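Local coordinates for SusD superfamily protein (Bacteroides vulgatus ATCC 8482, PDB 3JQ0) that probably binds glycan nutrients at the bacterial outer membrane, as a member of the SusD family of outer-membrane binding proteins, at residues 415-420 with 434-439; 307-310 with 315-318; 37-42 with 420-425. All blocks are in the same frame, centred on the assembly; numbering follows the deposited sequence. Where two conformers were deposited one is given.

Contact 1. Residues 415-420 with 434-439; sequences EFYTDN and ILKERL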
ATOM      1  N   GLU A 415     -16.079  11.593  22.785  1.00 12.36           N
ATOM      2  CA  GLU A 415     -15.318  10.634  23.591  1.00 13.25           C
ATOM      3  C   GLU A 415     -14.334   9.845  22.701  1.00 11.49           C
ATOM      4  O   GLU A 415     -13.166   9.646  23.067  1.00 12.53           O
ATOM      5  CB  GLU A 415     -16.232   9.652  24.351  1.00 14.73           C
ATOM      6  CG  GLU A 415     -15.447   8.693  25.215  1.00 19.05           C
ATOM      7  CD  GLU A 415     -16.309   7.740  26.006  1.00 27.46           C
ATOM      8  OE1 GLU A 415     -17.541   7.968  26.084  1.00 31.83           O
ATOM      9  OE2 GLU A 415     -15.720   6.758  26.557  1.00 30.43           O
ATOM     10  N   PHE A 416     -14.801   9.352  21.550  1.00 11.00           N
ATOM     11  CA  PHE A 416     -13.949   8.538  20.721  1.00 10.11           C
ATOM     12  C   PHE A 416     -12.717   9.358  20.256  1.00  9.30           C
ATOM     13  O   PHE A 416     -11.591   8.821  20.169  1.00  9.80           O
ATOM     14  CB  PHE A 416     -14.735   8.059  19.504  1.00 10.48           C
ATOM     15  CG  PHE A 416     -13.892   7.195  18.613  1.00  9.34           C
ATOM     16  CD1 PHE A 416     -13.727   5.836  18.866  1.00  9.76           C
ATOM     17  CD2 PHE A 416     -13.220   7.777  17.536  1.00  8.54           C
ATOM     18  CE1 PHE A 416     -12.899   5.070  18.070  1.00 10.80           C
ATOM     19  CE2 PHE A 416     -12.378   6.980  16.763  1.00  9.07           C
ATOM     20  CZ  PHE A 416     -12.239   5.641  17.001  1.00 10.44           C
ATOM     21  N   TYR A 417     -12.921  10.615  19.864  1.00  9.02           N
ATOM     22  CA  TYR A 417     -11.872  11.433  19.336  1.00  8.98           C
ATOM     23  C   TYR A 417     -10.990  12.109  20.370  1.00 10.46           C
ATOM     24  O   TYR A 417      -9.971  12.702  20.032  1.00 11.67           O
ATOM     25  CB  TYR A 417     -12.394  12.426  18.267  1.00  9.23           C
ATOM     26  CG  TYR A 417     -12.900  11.646  17.045  1.00  8.96           C
ATOM     27  CD1 TYR A 417     -12.011  11.044  16.139  1.00  8.15           C
ATOM     28  CD2 TYR A 417     -14.253  11.438  16.834  1.00  8.62           C
ATOM     29  CE1 TYR A 417     -12.463  10.279  15.114  1.00  8.12           C
ATOM     30  CE2 TYR A 417     -14.708  10.649  15.786  1.00  8.52           C
ATOM     31  CZ  TYR A 417     -13.783  10.052  14.936  1.00  7.63           C
ATOM     32  OH  TYR A 417     -14.213   9.211  13.915  1.00  7.82           O
ATOM     33  N   THR A 418     -11.384  12.048  21.623  1.00 11.81           N
ATOM     34  CA  THR A 418     -10.536  12.508  22.735  1.00 13.18           C
ATOM     35  C   THR A 418      -9.342  11.578  22.913  1.00 13.24           C
ATOM     36  O   THR A 418      -9.473  10.356  22.845  1.00 15.12           O
ATOM     37  CB  THR A 418     -11.367  12.613  24.021  1.00 14.30           C
ATOM     38  OG1 THR A 418     -12.332  13.644  23.834  1.00 16.77           O
ATOM     39  CG2 THR A 418     -10.490  12.971  25.225  1.00 15.46           C
ATOM     40  N   ASP A 419      -8.167  12.175  23.130  1.00 15.58           N
ATOM     41  CA  ASP A 419      -6.933  11.407  23.336  1.00 17.25           C
ATOM     42  C   ASP A 419      -6.722  10.419  22.195  1.00 15.10           C
ATOM     43  O   ASP A 419      -6.390   9.246  22.417  1.00 16.99           O
ATOM     44  CB  ASP A 419      -6.935  10.687  24.697  1.00 20.06           C
ATOM     45  CG  ASP A 419      -6.977  11.642  25.873  1.00 25.49           C
ATOM     46  OD1 ASP A 419      -6.366  12.722  25.789  1.00 29.76           O
ATOM     47  OD2 ASP A 419      -7.635  11.303  26.882  1.00 34.19           O
ATOM     48  N   ASN A 420      -6.965  10.907  20.963  1.00 12.27           N
ATOM     49  CA  ASN A 420      -6.860  10.072  19.783  1.00  9.66           C
ATOM     50  C   ASN A 420      -5.861  10.703  18.850  1.00  9.21           C
ATOM     51  O   ASN A 420      -6.196  11.605  18.082  1.00 10.21           O
ATOM     52  CB  ASN A 420      -8.193   9.888  19.113  1.00  9.80           C
ATOM     53  CG  ASN A 420      -8.170   8.866  18.027  1.00  8.49           C
ATOM     54  OD1 ASN A 420      -7.123   8.627  17.415  1.00  8.68           O
ATOM     55  ND2 ASN A 420      -9.307   8.185  17.804  1.00  8.68           N
ATOM     56  N   ILE A 434     -10.622  12.344   5.038  1.00  7.69           N
ATOM     57  CA  ILE A 434     -10.124  11.403   4.029  1.00  7.13           C
ATOM     58  C   ILE A 434      -8.876  10.693   4.563  1.00  7.07           C
ATOM     59  O   ILE A 434      -8.732   9.491   4.354  1.00  7.00           O
ATOM     60  CB  ILE A 434      -9.868  12.093   2.695  1.00  7.67           C
ATOM     61  CG1 ILE A 434     -11.203  12.592   2.111  1.00  8.19           C
ATOM     62  CG2 ILE A 434      -9.225  11.118   1.698  1.00  9.60           C
ATOM     63  CD1 ILE A 434     -11.026  13.621   0.995  1.00 10.28           C
ATOM     64  N   LEU A 435      -7.997  11.399   5.286  1.00  7.01           N
ATOM     65  CA  LEU A 435      -6.864  10.709   5.924  1.00  6.78           C
ATOM     66  C   LEU A 435      -7.374   9.623   6.866  1.00  6.34           C
ATOM     67  O   LEU A 435      -6.844   8.515   6.871  1.00  6.60           O
ATOM     68  CB  LEU A 435      -5.970  11.672   6.691  1.00  7.21           C
ATOM     69  CG  LEU A 435      -5.089  12.584   5.860  1.00  7.50           C
ATOM     70  CD1 LEU A 435      -4.338  13.510   6.820  1.00  8.89           C
ATOM     71  CD2 LEU A 435      -4.108  11.824   4.978  1.00  8.81           C
ATOM     72  N   LYS A 436      -8.386   9.935   7.663  1.00  6.29           N
ATOM     73  CA  LYS A 436      -8.942   8.971   8.617  1.00  6.52           C
ATOM     74  C   LYS A 436      -9.512   7.792   7.876  1.00  5.84           C
ATOM     75  O   LYS A 436      -9.333   6.638   8.264  1.00  6.23           O
ATOM     76  CB  LYS A 436      -9.986   9.691   9.464  1.00  6.42           C
ATOM     77  CG  LYS A 436     -10.824   8.763  10.369  1.00  7.34           C
ATOM     78  CD  LYS A 436     -11.721   9.524  11.341  1.00  6.87           C
ATOM     79  CE  LYS A 436     -12.866  10.256  10.673  1.00  6.89           C
ATOM     80  NZ  LYS A 436     -13.640  11.081  11.662  1.00  7.08           N
ATOM     81  N   GLU A 437     -10.239   8.068   6.793  1.00  6.46           N
ATOM     82  CA  GLU A 437     -10.883   7.002   6.028  1.00  6.63           C
ATOM     83  C   GLU A 437      -9.821   6.076   5.436  1.00  6.11           C
ATOM     84  O   GLU A 437      -9.978   4.843   5.473  1.00  6.55           O
ATOM     85  CB  GLU A 437     -11.811   7.547   4.968  1.00  6.51           C
ATOM     86  CG  GLU A 437     -12.833   6.519   4.510  1.00  6.52           C
ATOM     87  CD  GLU A 437     -13.807   6.134   5.604  1.00  7.07           C
ATOM     88  OE1 GLU A 437     -14.122   7.008   6.464  1.00  7.24           O
ATOM     89  OE2 GLU A 437     -14.237   4.963   5.635  1.00  7.37           O
ATOM     90  N   ARG A 438      -8.765   6.637   4.872  1.00  6.20           N
ATOM     91  CA  ARG A 438      -7.707   5.848   4.301  1.00  5.84           C
ATOM     92  C   ARG A 438      -6.964   5.039   5.347  1.00  5.96           C
ATOM     93  O   ARG A 438      -6.544   3.901   5.094  1.00  6.65           O
ATOM     94  CB  ARG A 438      -6.720   6.707   3.484  1.00  6.38           C
ATOM     95  CG  ARG A 438      -7.323   7.260   2.219  1.00  6.98           C
ATOM     96  CD  ARG A 438      -6.305   8.021   1.383  1.00  8.09           C
ATOM     97  NE  ARG A 438      -5.278   7.205   0.822  1.00  8.19           N
ATOM     98  CZ  ARG A 438      -5.398   6.445  -0.238  1.00  7.15           C
ATOM     99  NH1 ARG A 438      -6.539   6.341  -0.883  1.00  7.43           N
ATOM    100  NH2 ARG A 438      -4.329   5.774  -0.684  1.00  9.12           N
ATOM    101  N   LEU A 439      -6.800   5.600   6.545  1.00  6.25           N
ATOM    102  CA  LEU A 439      -6.157   4.883   7.636  1.00  6.52           C
ATOM    103  C   LEU A 439      -6.964   3.608   7.962  1.00  5.82           C
ATOM    104  O   LEU A 439      -6.426   2.513   8.070  1.00  6.35           O
ATOM    105  CB  LEU A 439      -5.981   5.787   8.863  1.00  6.20           C
ATOM    106  CG  LEU A 439      -5.423   5.135  10.120  1.00  7.00           C
ATOM    107  CD1 LEU A 439      -4.130   4.392   9.921  1.00  8.87           C
ATOM    108  CD2 LEU A 439      -5.341   6.157  11.215  1.00  9.08           C
TER
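Tyr417 and Lys436 reach for each other from opposite directions and meet at their polar ends, the ammonium nitrogen NZ of Lys436 donating a hydrogen bond to the phenol oxygen OH of Tyr417 over 3.0 Å. Lys436 touches more than that oxygen: its NZ approaches the ring obliquely, 3.4 Å from Tyr417 CZ, with its CD alongside, 3.6 Å from Tyr417 OH. The lysine stretches away from its helix with CG anti to the backbone N (chi1 171°), then bends at chi3 (69°), and this bend brings CE and NZ round to the hydroxyl. Tyr417 is steadied from within its own segment, where CD2 of the neighbouring Phe416 sits 3.4 Å above the plane of the Tyr417 ring, over its centre. Both polar ends have further partners. Tyr417 OH is also hydrogen-bonded to the carboxylate of Asp411, while Lys436 NZ forms a salt bridge with Asp426 and a hydrogen bond with the carbonyl O of Lys424, so the buried ammonium is gripped from several sides and is likely to stay charged. After Tyr417 the chain leaves the helix in a type II beta turn that ends at Asn420, whose ND2 returns a weak hydrogen bond to Phe416 O and also donates to the carbonyl O of Lys307. The contact thus ties the end of the short helix 414-417 to the middle of helix 430-441, which packs on helix 364-377 through Ile434 and on helix 448-455 through Leu435, with helix 383-394 alongside Lys436 and Glu437.

Contact 2. Residues 307-310 with 315-318; sequences KGFR and RWTT. With SO4 (sulfate ion), chain I.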
ATOM      1  N   LYS A 307      -8.799   2.974  19.469  1.00  7.85           N
ATOM      2  CA  LYS A 307      -8.908   4.329  18.952  1.00  8.36           C
ATOM      3  C   LYS A 307      -8.903   4.414  17.421  1.00  8.50           C
ATOM      4  O   LYS A 307      -8.873   5.482  16.849  1.00 10.88           O
ATOM      5  CB  LYS A 307      -7.830   5.235  19.547  1.00  9.39           C
ATOM      6  CG  LYS A 307      -8.028   5.543  21.042  1.00 10.86           C
ATOM      7  CD  LYS A 307      -9.243   6.493  21.233  1.00 14.25           C
ATOM      8  CE  LYS A 307      -9.407   7.081  22.598  1.00 15.17           C
ATOM      9  NZ  LYS A 307     -10.686   7.780  22.740  1.00 14.83           N
ATOM     10  N   GLY A 308      -8.981   3.278  16.736  1.00  8.38           N
ATOM     11  CA  GLY A 308      -8.898   3.232  15.286  1.00  7.66           C
ATOM     12  C   GLY A 308     -10.238   3.328  14.580  1.00  6.54           C
ATOM     13  O   GLY A 308     -10.338   3.903  13.496  1.00  7.38           O
ATOM     14  N   PHE A 309     -11.265   2.681  15.176  1.00  6.91           N
ATOM     15  CA  PHE A 309     -12.529   2.365  14.473  1.00  6.91           C
ATOM     16  C   PHE A 309     -13.698   2.577  15.395  1.00  6.68           C
ATOM     17  O   PHE A 309     -13.654   2.220  16.583  1.00  7.67           O
ATOM     18  CB  PHE A 309     -12.512   0.882  14.042  1.00  7.25           C
ATOM     19  CG  PHE A 309     -11.378   0.532  13.126  1.00  6.13           C
ATOM     20  CD1 PHE A 309     -10.181   0.124  13.677  1.00  7.45           C
ATOM     21  CD2 PHE A 309     -11.516   0.561  11.753  1.00  6.89           C
ATOM     22  CE1 PHE A 309      -9.093  -0.236  12.857  1.00  7.70           C
ATOM     23  CE2 PHE A 309     -10.439   0.207  10.932  1.00  7.25           C
ATOM     24  CZ  PHE A 309      -9.256  -0.175  11.487  1.00  7.25           C
ATOM     25  N   ARG A 310     -14.766   3.095  14.839  1.00  7.41           N
ATOM     26  CA  ARG A 310     -16.028   3.166  15.547  1.00  7.07           C
ATOM     27  C   ARG A 310     -16.652   1.788  15.659  1.00  8.01           C
ATOM     28  O   ARG A 310     -16.427   0.891  14.839  1.00  8.09           O
ATOM     29  CB  ARG A 310     -17.015   4.099  14.821  1.00  8.19           C
ATOM     30  CG  ARG A 310     -16.505   5.513  14.550  1.00  7.39           C
ATOM     31  CD  ARG A 310     -16.096   6.273  15.828  1.00  8.29           C
ATOM     32  NE  ARG A 310     -17.137   6.286  16.860  1.00  8.89           N
ATOM     33  CZ  ARG A 310     -18.230   7.053  16.827  1.00  9.44           C
ATOM     34  NH1 ARG A 310     -18.373   7.982  15.914  1.00  9.48           N
ATOM     35  NH2 ARG A 310     -19.146   6.925  17.768  1.00 10.83           N
ATOM     36  N   ARG A 315     -14.266  -3.187   9.426  1.00  6.89           N
ATOM     37  CA  ARG A 315     -12.835  -3.155   9.150  1.00  6.46           C
ATOM     38  C   ARG A 315     -12.003  -3.377  10.416  1.00  6.15           C
ATOM     39  O   ARG A 315     -10.853  -3.789  10.338  1.00  7.21           O
ATOM     40  CB  ARG A 315     -12.415  -1.852   8.513  1.00  6.57           C
ATOM     41  CG  ARG A 315     -13.127  -1.610   7.193  1.00  6.74           C
ATOM     42  CD  ARG A 315     -12.768  -0.268   6.577  1.00  6.38           C
ATOM     43  NE  ARG A 315     -13.363   0.819   7.387  1.00  6.16           N
ATOM     44  CZ  ARG A 315     -13.570   2.045   6.945  1.00  6.32           C
ATOM     45  NH1 ARG A 315     -13.129   2.434   5.764  1.00  6.36           N
ATOM     46  NH2 ARG A 315     -14.206   2.903   7.728  1.00  6.96           N
ATOM     47  N   TRP A 316     -12.558  -3.015  11.564  1.00  6.72           N
ATOM     48  CA  TRP A 316     -11.864  -3.096  12.840  1.00  6.91           C
ATOM     49  C   TRP A 316     -11.377  -4.509  13.144  1.00  6.80           C
ATOM     50  O   TRP A 316     -10.169  -4.758  13.241  1.00  7.08           O
ATOM     51  CB  TRP A 316     -12.783  -2.581  13.939  1.00  6.77           C
ATOM     52  CG  TRP A 316     -12.236  -2.481  15.311  1.00  6.77           C
ATOM     53  CD1 TRP A 316     -10.974  -2.763  15.718  1.00  7.33           C
ATOM     54  CD2 TRP A 316     -12.971  -2.052  16.461  1.00  7.28           C
ATOM     55  NE1 TRP A 316     -10.882  -2.520  17.075  1.00  8.09           N
ATOM     56  CE2 TRP A 316     -12.081  -2.074  17.548  1.00  7.62           C
ATOM     57  CE3 TRP A 316     -14.255  -1.597  16.662  1.00  8.39           C
ATOM     58  CZ2 TRP A 316     -12.454  -1.674  18.822  1.00  8.89           C
ATOM     59  CZ3 TRP A 316     -14.617  -1.200  17.920  1.00 10.93           C
ATOM     60  CH2 TRP A 316     -13.743  -1.248  18.997  1.00  9.28           C
ATOM     61  N   THR A 317     -12.319  -5.447  13.274  1.00  7.59           N
ATOM     62  CA  THR A 317     -11.965  -6.806  13.683  1.00  8.11           C
ATOM     63  C   THR A 317     -11.566  -7.679  12.506  1.00  7.80           C
ATOM     64  O   THR A 317     -11.088  -8.793  12.710  1.00  9.07           O
ATOM     65  CB  THR A 317     -13.097  -7.416  14.462  1.00  9.96           C
ATOM     66  OG1 THR A 317     -14.275  -7.373  13.680  1.00 13.29           O
ATOM     67  CG2 THR A 317     -13.317  -6.678  15.780  1.00 11.29           C
ATOM     68  N   THR A 318     -11.706  -7.175  11.282  1.00  7.52           N
ATOM     69  CA  THR A 318     -11.109  -7.844  10.120  1.00  7.55           C
ATOM     70  C   THR A 318      -9.614  -7.474  10.039  1.00  6.93           C
ATOM     71  O   THR A 318      -8.769  -8.327   9.729  1.00  7.36           O
ATOM     72  CB  THR A 318     -11.878  -7.500   8.836  1.00  9.06           C
ATOM     73  OG1 THR A 318     -13.171  -8.084   8.906  1.00 12.12           O
ATOM     74  CG2 THR A 318     -11.154  -7.985   7.600  1.00  9.98           C
TER
HETATM   75  S   SO4 I   8     -17.949   4.055  19.796  0.50 11.99           S
HETATM   76  O1  SO4 I   8     -16.752   3.827  20.648  0.50 17.74           O
HETATM   77  O2  SO4 I   8     -18.665   5.287  20.112  0.50 10.52           O
HETATM   78  O3  SO4 I   8     -17.383   3.961  18.499  0.50  9.40           O
HETATM   79  O4  SO4 I   8     -18.826   2.998  20.240  0.50 17.80           O
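Phe309 and Arg310 meet the first turn of helix 315-319, and the residues before them are held by more distant partners. Lys307 turns from the helix and gives its NZ to the carbonyl oxygens of Phe416 and Thr418, and the carbonyl O of Gly308 accepts from Arg440. Phe309 then turns one ring face to the start of the helix: Trp316 CA stands 3.6 Å from the ring centroid in a CH-pi contact, and Arg315 CB lies 3.7 Å from Phe309 CE2. The Phe309 ring and the five-membered ring of Trp316 are nearly parallel (11°) but slid apart with little overlap; instead Phe309 CB rests 3.3 Å above the indole plane of Trp316, toward its rim. Within this SusD-family chain the contact folds a loop back against the short helix that follows, whose Arg315 forms salt bridges to Asp313, Glu437 and Glu441. Arg310 follows, its carbonyl O 3.8 Å from Trp316 CE3. A bend at chi3 (-52°) helps bring its guanidinium edge to a sulfate, probably from the crystallisation liquor. Arg310 NE donates a hydrogen bond to sulfate O3 at 2.9 Å, and Arg310 NH2 a straighter one (168°) to O2, while NH1 forms a salt bridge to Asp411.

Contact 3. Residues 37-42 with 420-425; sequences RADIYG and NKWMKP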
ATOM      1  N   ARG A  37       6.765   4.149   8.434  1.00  5.65           N
ATOM      2  CA  ARG A  37       7.305   5.387   9.015  1.00  6.34           C
ATOM      3  C   ARG A  37       6.265   6.300   9.658  1.00  6.16           C
ATOM      4  O   ARG A  37       6.637   7.268  10.304  1.00  6.82           O
ATOM      5  CB  ARG A  37       8.122   6.147   7.960  1.00  6.18           C
ATOM      6  CG  ARG A  37       9.406   5.472   7.567  1.00  6.59           C
ATOM      7  CD  ARG A  37      10.247   6.252   6.587  1.00  7.25           C
ATOM      8  NE  ARG A  37      10.687   7.478   7.237  1.00  6.74           N
ATOM      9  CZ  ARG A  37      11.354   8.452   6.627  1.00  7.27           C
ATOM     10  NH1 ARG A  37      11.704   8.344   5.367  1.00  7.74           N
ATOM     11  NH2 ARG A  37      11.712   9.530   7.329  1.00  8.01           N
ATOM     12  N   ALA A  38       4.972   5.999   9.489  1.00  6.49           N
ATOM     13  CA  ALA A  38       3.904   6.812  10.075  1.00  6.49           C
ATOM     14  C   ALA A  38       3.593   6.316  11.483  1.00  5.98           C
ATOM     15  O   ALA A  38       4.527   5.992  12.225  1.00  6.62           O
ATOM     16  CB  ALA A  38       2.695   6.875   9.107  1.00  6.76           C
ATOM     17  N   ASP A  39       2.315   6.297  11.873  1.00  6.49           N
ATOM     18  CA  ASP A  39       1.918   6.249  13.270  1.00  6.23           C
ATOM     19  C   ASP A  39       1.270   4.926  13.697  1.00  6.71           C
ATOM     20  O   ASP A  39       0.897   4.769  14.873  1.00  7.44           O
ATOM     21  CB  ASP A  39       0.987   7.424  13.604  1.00  6.93           C
ATOM     22  CG  ASP A  39      -0.170   7.642  12.636  1.00  6.34           C
ATOM     23  OD1 ASP A  39      -0.238   6.982  11.563  1.00  7.29           O
ATOM     24  OD2 ASP A  39      -1.009   8.530  12.967  1.00  7.51           O
ATOM     25  N   ILE A  40       1.189   3.924  12.826  1.00  6.42           N
ATOM     26  CA  ILE A  40       0.521   2.680  13.180  1.00  6.56           C
ATOM     27  C   ILE A  40       1.324   1.823  14.175  1.00  6.26           C
ATOM     28  O   ILE A  40       0.745   1.194  15.061  1.00  6.90           O
ATOM     29  CB  ILE A  40       0.148   1.884  11.914  1.00  6.29           C
ATOM     30  CG1 ILE A  40      -0.926   2.606  11.102  1.00  6.84           C
ATOM     31  CG2 ILE A  40      -0.268   0.435  12.264  1.00  7.32           C
ATOM     32  CD1 ILE A  40      -1.049   2.122   9.667  1.00  9.37           C
ATOM     33  N   TYR A  41       2.633   1.788  13.968  1.00  6.14           N
ATOM     34  CA  TYR A  41       3.522   0.905  14.698  1.00  6.16           C
ATOM     35  C   TYR A  41       4.363   1.671  15.700  1.00  6.44           C
ATOM     36  O   TYR A  41       4.236   2.877  15.830  1.00  7.91           O
ATOM     37  CB  TYR A  41       4.444   0.097  13.740  1.00  6.65           C
ATOM     38  CG  TYR A  41       3.718  -0.558  12.605  1.00  6.40           C
ATOM     39  CD1 TYR A  41       3.160  -1.811  12.722  1.00  6.34           C
ATOM     40  CD2 TYR A  41       3.522   0.119  11.416  1.00  6.85           C
ATOM     41  CE1 TYR A  41       2.455  -2.379  11.684  1.00  6.60           C
ATOM     42  CE2 TYR A  41       2.807  -0.419  10.372  1.00  7.29           C
ATOM     43  CZ  TYR A  41       2.242  -1.703  10.512  1.00  6.42           C
ATOM     44  OH  TYR A  41       1.538  -2.301   9.497  1.00  7.37           O
ATOM     45  N   GLY A  42       5.231   0.958  16.427  1.00  7.05           N
ATOM     46  CA  GLY A  42       6.187   1.572  17.333  1.00  7.19           C
ATOM     47  C   GLY A  42       6.218   0.970  18.716  1.00  6.75           C
ATOM     48  O   GLY A  42       7.197   1.173  19.443  1.00  7.48           O
ATOM     49  N   ASN A 420      -6.965  10.907  20.963  1.00 12.27           N
ATOM     50  CA  ASN A 420      -6.860  10.072  19.783  1.00  9.66           C
ATOM     51  C   ASN A 420      -5.861  10.703  18.850  1.00  9.21           C
ATOM     52  O   ASN A 420      -6.196  11.605  18.082  1.00 10.21           O
ATOM     53  CB  ASN A 420      -8.193   9.888  19.113  1.00  9.80           C
ATOM     54  CG  ASN A 420      -8.170   8.866  18.027  1.00  8.49           C
ATOM     55  OD1 ASN A 420      -7.123   8.627  17.415  1.00  8.68           O
ATOM     56  ND2 ASN A 420      -9.307   8.185  17.804  1.00  8.68           N
ATOM     57  N   LYS A 421      -4.602  10.274  18.947  1.00  9.17           N
ATOM     58  CA  LYS A 421      -3.549  10.945  18.185  0.51  9.35           C
ATOM     59  C   LYS A 421      -3.542  10.558  16.714  1.00  8.04           C
ATOM     60  O   LYS A 421      -2.786  11.158  15.947  1.00  8.75           O
ATOM     61  CB  LYS A 421      -2.159  10.719  18.775  0.51  9.97           C
ATOM     62  CG  LYS A 421      -1.620   9.314  18.531  0.51 10.90           C
ATOM     63  CD  LYS A 421      -0.104   9.236  18.749  0.51 13.48           C
ATOM     64  CE  LYS A 421       0.519   7.956  18.171  0.51 13.80           C
ATOM     65  NZ  LYS A 421       2.006   7.962  18.412  0.51 14.71           N
ATOM     66  N   TRP A 422      -4.329   9.567  16.322  1.00  7.44           N
ATOM     67  CA  TRP A 422      -4.321   9.051  14.968  1.00  7.41           C
ATOM     68  C   TRP A 422      -5.263   9.738  13.970  1.00  7.39           C
ATOM     69  O   TRP A 422      -5.128   9.544  12.781  1.00  7.74           O
ATOM     70  CB  TRP A 422      -4.609   7.529  14.977  1.00  7.25           C
ATOM     71  CG  TRP A 422      -3.540   6.761  15.671  1.00  7.56           C
ATOM     72  CD1 TRP A 422      -2.390   6.290  15.130  1.00  7.08           C
ATOM     73  CD2 TRP A 422      -3.495   6.390  17.045  1.00  6.96           C
ATOM     74  NE1 TRP A 422      -1.631   5.650  16.077  1.00  7.96           N
ATOM     75  CE2 TRP A 422      -2.296   5.685  17.275  1.00  7.85           C
ATOM     76  CE3 TRP A 422      -4.393   6.535  18.112  1.00  8.82           C
ATOM     77  CZ2 TRP A 422      -1.940   5.209  18.523  1.00  9.02           C
ATOM     78  CZ3 TRP A 422      -4.059   6.052  19.322  1.00  9.97           C
ATOM     79  CH2 TRP A 422      -2.839   5.385  19.528  1.00  9.62           C
HETATM   80  N   MSE A 423      -6.268  10.453  14.461  1.00  7.49           N
HETATM   81  CA  MSE A 423      -7.339  10.928  13.593  1.00  7.87           C
HETATM   82  C   MSE A 423      -8.188  11.933  14.324  1.00  8.53           C
HETATM   83  O   MSE A 423      -8.150  12.058  15.555  1.00 10.37           O
HETATM   84  CB  MSE A 423      -8.198   9.738  13.141  1.00  8.15           C
HETATM   85  CG  MSE A 423      -8.880   9.022  14.288  1.00  8.33           C
HETATM   86 SE   MSE A 423      -9.689   7.346  13.765  1.00  7.87          SE
HETATM   87  CE  MSE A 423      -8.022   6.393  13.758  1.00 12.43           C
ATOM     88  N   LYS A 424      -8.961  12.654  13.531  1.00  8.42           N
ATOM     89  CA  LYS A 424      -9.792  13.783  13.978  0.53  8.19           C
ATOM     90  C   LYS A 424     -11.268  13.481  13.706  1.00  8.24           C
ATOM     91  O   LYS A 424     -11.584  12.708  12.776  1.00  7.89           O
ATOM     92  CB  LYS A 424      -9.422  15.064  13.180  0.53  8.47           C
ATOM     93  CG  LYS A 424      -7.937  15.466  13.197  0.53  8.62           C
ATOM     94  CD  LYS A 424      -7.457  15.959  14.579  0.53 12.53           C
ATOM     95  CE  LYS A 424      -5.933  16.322  14.670  0.53 11.14           C
ATOM     96  NZ  LYS A 424      -5.035  15.075  14.587  0.53 11.23           N
ATOM     97  N   PRO A 425     -12.173  14.163  14.426  1.00  8.46           N
ATOM     98  CA  PRO A 425     -13.545  14.150  14.013  0.50  8.08           C
ATOM     99  C   PRO A 425     -13.711  14.668  12.585  1.00  7.78           C
ATOM    100  O   PRO A 425     -12.890  15.470  12.110  1.00  8.12           O
ATOM    101  CB  PRO A 425     -14.206  15.099  15.016  0.50  9.05           C
ATOM    102  CG  PRO A 425     -13.124  16.002  15.404  0.50  8.34           C
ATOM    103  CD  PRO A 425     -11.941  15.149  15.502  0.50  8.33           C
TER
HETATM  104  O   HOH W   1      -0.357   9.781  15.269  1.00  9.54           O
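Trp422 and Asp39 are joined first by a hydrogen bond, indole NE1 donating to the carbonyl O of Asp39 over 2.9 Å with an N-H...O angle of 156°. The oxygen lies in the plane of the indole, at its edge, whereas the donor stands above the carbonyl plane of Asp39, 52° out of it. Van der Waals contact adds to this on the five-membered ring, where Trp422 CD1 lies 3.4 Å from Asp39 OD2. The aspartate takes the crowded position, CG between its backbone N and carbonyl carbon (chi1 49°), which lays OD2 beside CD1 of Trp422, the carboxylate crossing the ring obliquely. A water-mediated link runs beside it: one water donates to Asp39 OD2 at 2.7 Å and to Lys421 O at 2.9 Å. In ionic terms OD2 belongs chiefly to Arg448, its salt-bridge partner in helix 448-455. An alanine here removes the indole, which would probably leave the Asp39 carbonyl without this donor's hydrogen bond and open a gap beside Phe304, whose ring meets the tryptophan edge to face. Two loops far apart in sequence, one leading into strand 41-43 and the other into helix 430-441, are held together here. The second is shaped by Asn420, whose OD1 accepts from Trp422 N at 3.1 Å, the signature of an Asx turn.

How the contacts relate
All three contacts lie on the same side of the chain's centre. Contact 3 is the buried one; contacts 1 and 2 are partly buried. Contact 2 is local and relies on aromatic and apolar packing, with an anion at its margin. Contact 1 rests on one hydrogen bond from a lysine ammonium to a tyrosine hydroxyl between two helices, while contact 3 joins distant parts of the sequence through an indole N-H on a backbone carbonyl and a water between a carboxylate and a second carbonyl. Asn420 belongs to contacts 1 and 3, and its ND2 bonds Lys307 O of contact 2. Met423 CE of contact 3 packs against both Leu439 of contact 1 and Lys307 of contact 2.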